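Side-chain contact in GDSL-like Lipase/Acylhydrolase family protein (Neisseria meningitidis, PDB 4K7J), which probably removes O-acetyl groups from peptidoglycan, acting as an esterase of the SGNH (GDSL-like) hydrolase family: residues Thr161-Asn165 and Gly166-Ser170. Sequence-based numbering, arbitrary orientation. Where two conformers were deposited one is given.
Sequences TLTVN and GNTVS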
ATOM      1  N   THR A 161      25.595   2.775  13.076  1.00 14.36           N
ATOM      2  CA  THR A 161      24.493   2.795  14.032  1.00 18.39           C
ATOM      3  C   THR A 161      23.575   3.990  13.809  1.00 17.83           C
ATOM      4  O   THR A 161      23.932   4.942  13.120  1.00 18.12           O
ATOM      5  CB  THR A 161      25.006   2.882  15.490  1.00 19.16           C
ATOM      6  OG1 THR A 161      25.786   4.068  15.641  1.00 20.41           O
ATOM      7  CG2 THR A 161      25.861   1.673  15.837  1.00 19.46           C
ATOM      8  N   LEU A 162      22.388   3.914  14.393  1.00 17.25           N
ATOM      9  CA  LEU A 162      21.518   5.070  14.567  1.00 22.03           C
ATOM     10  C   LEU A 162      20.844   4.864  15.906  1.00 19.62           C
ATOM     11  O   LEU A 162      21.042   3.824  16.548  1.00 19.34           O
ATOM     12  CB  LEU A 162      20.490   5.216  13.415  1.00 16.14           C
ATOM     13  CG  LEU A 162      19.692   4.010  12.909  1.00 17.35           C
ATOM     14  CD1 LEU A 162      18.623   3.571  13.900  1.00 14.29           C
ATOM     15  CD2 LEU A 162      19.064   4.323  11.526  1.00 18.75           C
ATOM     16  N   THR A 163      20.053   5.838  16.347  1.00 17.72           N
ATOM     17  CA  THR A 163      19.337   5.660  17.595  1.00 18.67           C
ATOM     18  C   THR A 163      17.851   5.820  17.375  1.00 19.35           C
ATOM     19  O   THR A 163      17.422   6.659  16.594  1.00 21.38           O
ATOM     20  CB  THR A 163      19.788   6.649  18.693  1.00 22.40           C
ATOM     21  OG1 THR A 163      19.394   7.976  18.331  1.00 22.39           O
ATOM     22  CG2 THR A 163      21.312   6.596  18.912  1.00 21.38           C
ATOM     23  N   VAL A 164      17.075   5.012  18.085  1.00 24.61           N
ATOM     24  CA  VAL A 164      15.622   5.089  18.062  1.00 16.71           C
ATOM     25  C   VAL A 164      15.169   5.333  19.498  1.00 23.03           C
ATOM     26  O   VAL A 164      15.391   4.483  20.364  1.00 23.04           O
ATOM     27  CB  VAL A 164      15.029   3.768  17.564  1.00 24.72           C
ATOM     28  CG1 VAL A 164      13.524   3.823  17.595  1.00 27.64           C
ATOM     29  CG2 VAL A 164      15.528   3.447  16.154  1.00 17.94           C
ATOM     30  N   ASN A 165      14.547   6.489  19.750  1.00 25.39           N
ATOM     31  CA  ASN A 165      14.290   6.970  21.117  1.00 22.32           C
ATOM     32  C   ASN A 165      15.481   6.784  22.063  1.00 23.58           C
ATOM     33  O   ASN A 165      15.322   6.325  23.187  1.00 31.36           O
ATOM     34  CB  ASN A 165      13.039   6.324  21.723  1.00 24.76           C
ATOM     35  CG  ASN A 165      11.752   6.855  21.110  1.00 22.90           C
ATOM     36  OD1 ASN A 165      11.781   7.587  20.129  1.00 23.31           O
ATOM     37  ND2 ASN A 165      10.616   6.466  21.676  1.00 27.41           N
ATOM     38  N   GLY A 166      16.673   7.130  21.601  1.00 20.95           N
ATOM     39  CA  GLY A 166      17.856   7.040  22.438  1.00 27.15           C
ATOM     40  C   GLY A 166      18.561   5.691  22.454  1.00 29.90           C
ATOM     41  O   GLY A 166      19.712   5.600  22.875  1.00 32.98           O
ATOM     42  N   ASN A 167      17.889   4.642  21.993  1.00 27.52           N
ATOM     43  CA  ASN A 167      18.502   3.315  21.972  1.00 24.52           C
ATOM     44  C   ASN A 167      19.322   3.065  20.707  1.00 25.29           C
ATOM     45  O   ASN A 167      18.879   3.353  19.603  1.00 21.96           O
ATOM     46  CB  ASN A 167      17.444   2.222  22.172  1.00 28.23           C
ATOM     47  CG  ASN A 167      16.879   2.204  23.595  1.00 31.76           C
ATOM     48  OD1 ASN A 167      17.601   2.422  24.568  1.00 36.58           O
ATOM     49  ND2 ASN A 167      15.585   1.961  23.713  1.00 35.31           N
ATOM     50  N   THR A 168      20.523   2.524  20.882  1.00 21.70           N
ATOM     51  CA  THR A 168      21.428   2.275  19.775  1.00 20.40           C
ATOM     52  C   THR A 168      21.044   1.053  18.942  1.00 23.69           C
ATOM     53  O   THR A 168      20.918  -0.065  19.446  1.00 19.58           O
ATOM     54  CB  THR A 168      22.877   2.149  20.274  1.00 24.26           C
ATOM     55  OG1 THR A 168      23.256   3.373  20.907  1.00 22.08           O
ATOM     56  CG2 THR A 168      23.842   1.858  19.128  1.00 18.21           C
ATOM     57  N   VAL A 169      20.871   1.280  17.649  1.00 16.75           N
ATOM     58  CA  VAL A 169      20.476   0.227  16.724  1.00 17.16           C
ATOM     59  C   VAL A 169      21.533   0.157  15.632  1.00 20.67           C
ATOM     60  O   VAL A 169      21.846   1.172  15.027  1.00 20.13           O
ATOM     61  CB  VAL A 169      19.097   0.537  16.125  1.00 17.73           C
ATOM     62  CG1 VAL A 169      18.716  -0.488  15.078  1.00 19.41           C
ATOM     63  CG2 VAL A 169      18.047   0.619  17.237  1.00 16.00           C
ATOM     64  N   SER A 170      22.066  -1.038  15.379  1.00 19.40           N
ATOM     65  CA  SER A 170      23.167  -1.202  14.439  0.52 19.58           C
ATOM     66  C   SER A 170      22.798  -2.050  13.224  1.00 22.77           C
ATOM     67  O   SER A 170      22.015  -2.995  13.323  1.00 20.78           O
ATOM     68  CB  SER A 170      24.359  -1.852  15.144  0.52 22.65           C
ATOM     69  OG  SER A 170      24.026  -3.166  15.552  0.52 19.06           O
TER
HETATM   70  O   HOH W   1      16.902   8.707  19.161  1.00 21.65           O
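Val169 packs against both Leu162 and Val164 on the inward face of a tight hairpin. Leu162 runs alongside it, pointing the same way; chi1 (46°) and chi2 (72°) carry its end nearer the partner strand, where CD1 rests 3.8 Å from Val169 CB. Two residues further along, Val164 reaches diagonally across, its CG2 meeting Val169 CG2 at 3.9 Å. These three aliphatic side chains are buried against a second antiparallel sheet, where Leu179 and Thr181 touch Val169 and Trp195 and Ile197 touch Leu162; Asn167, on the same face, stays exposed. The backbones of Leu162 and Val169 bond each other twice, Val169 N reaching Leu162 O at 2.8 Å. The outer face is turned to solvent, with Thr161, Thr168 and Ser170 exposed: Thr161 CG2 lies 3.9 Å from both Thr168 CG2 and Ser170 CB, and a water joins Thr163 OG1 (2.7 Å) to Gly166 N. At the turn Asn167 N donates a hydrogen bond to Val164 O (3.0 Å), while the Asn165 side chain accepts one from Thr188 N at OD1 and gives one from ND2 to Ala184 O. Asn165 and Gly166, both with positive phi, form the corner of a two-residue beta hairpin closed by a type I' turn, within the peptidoglycan O-acetylesterase N-terminal family region.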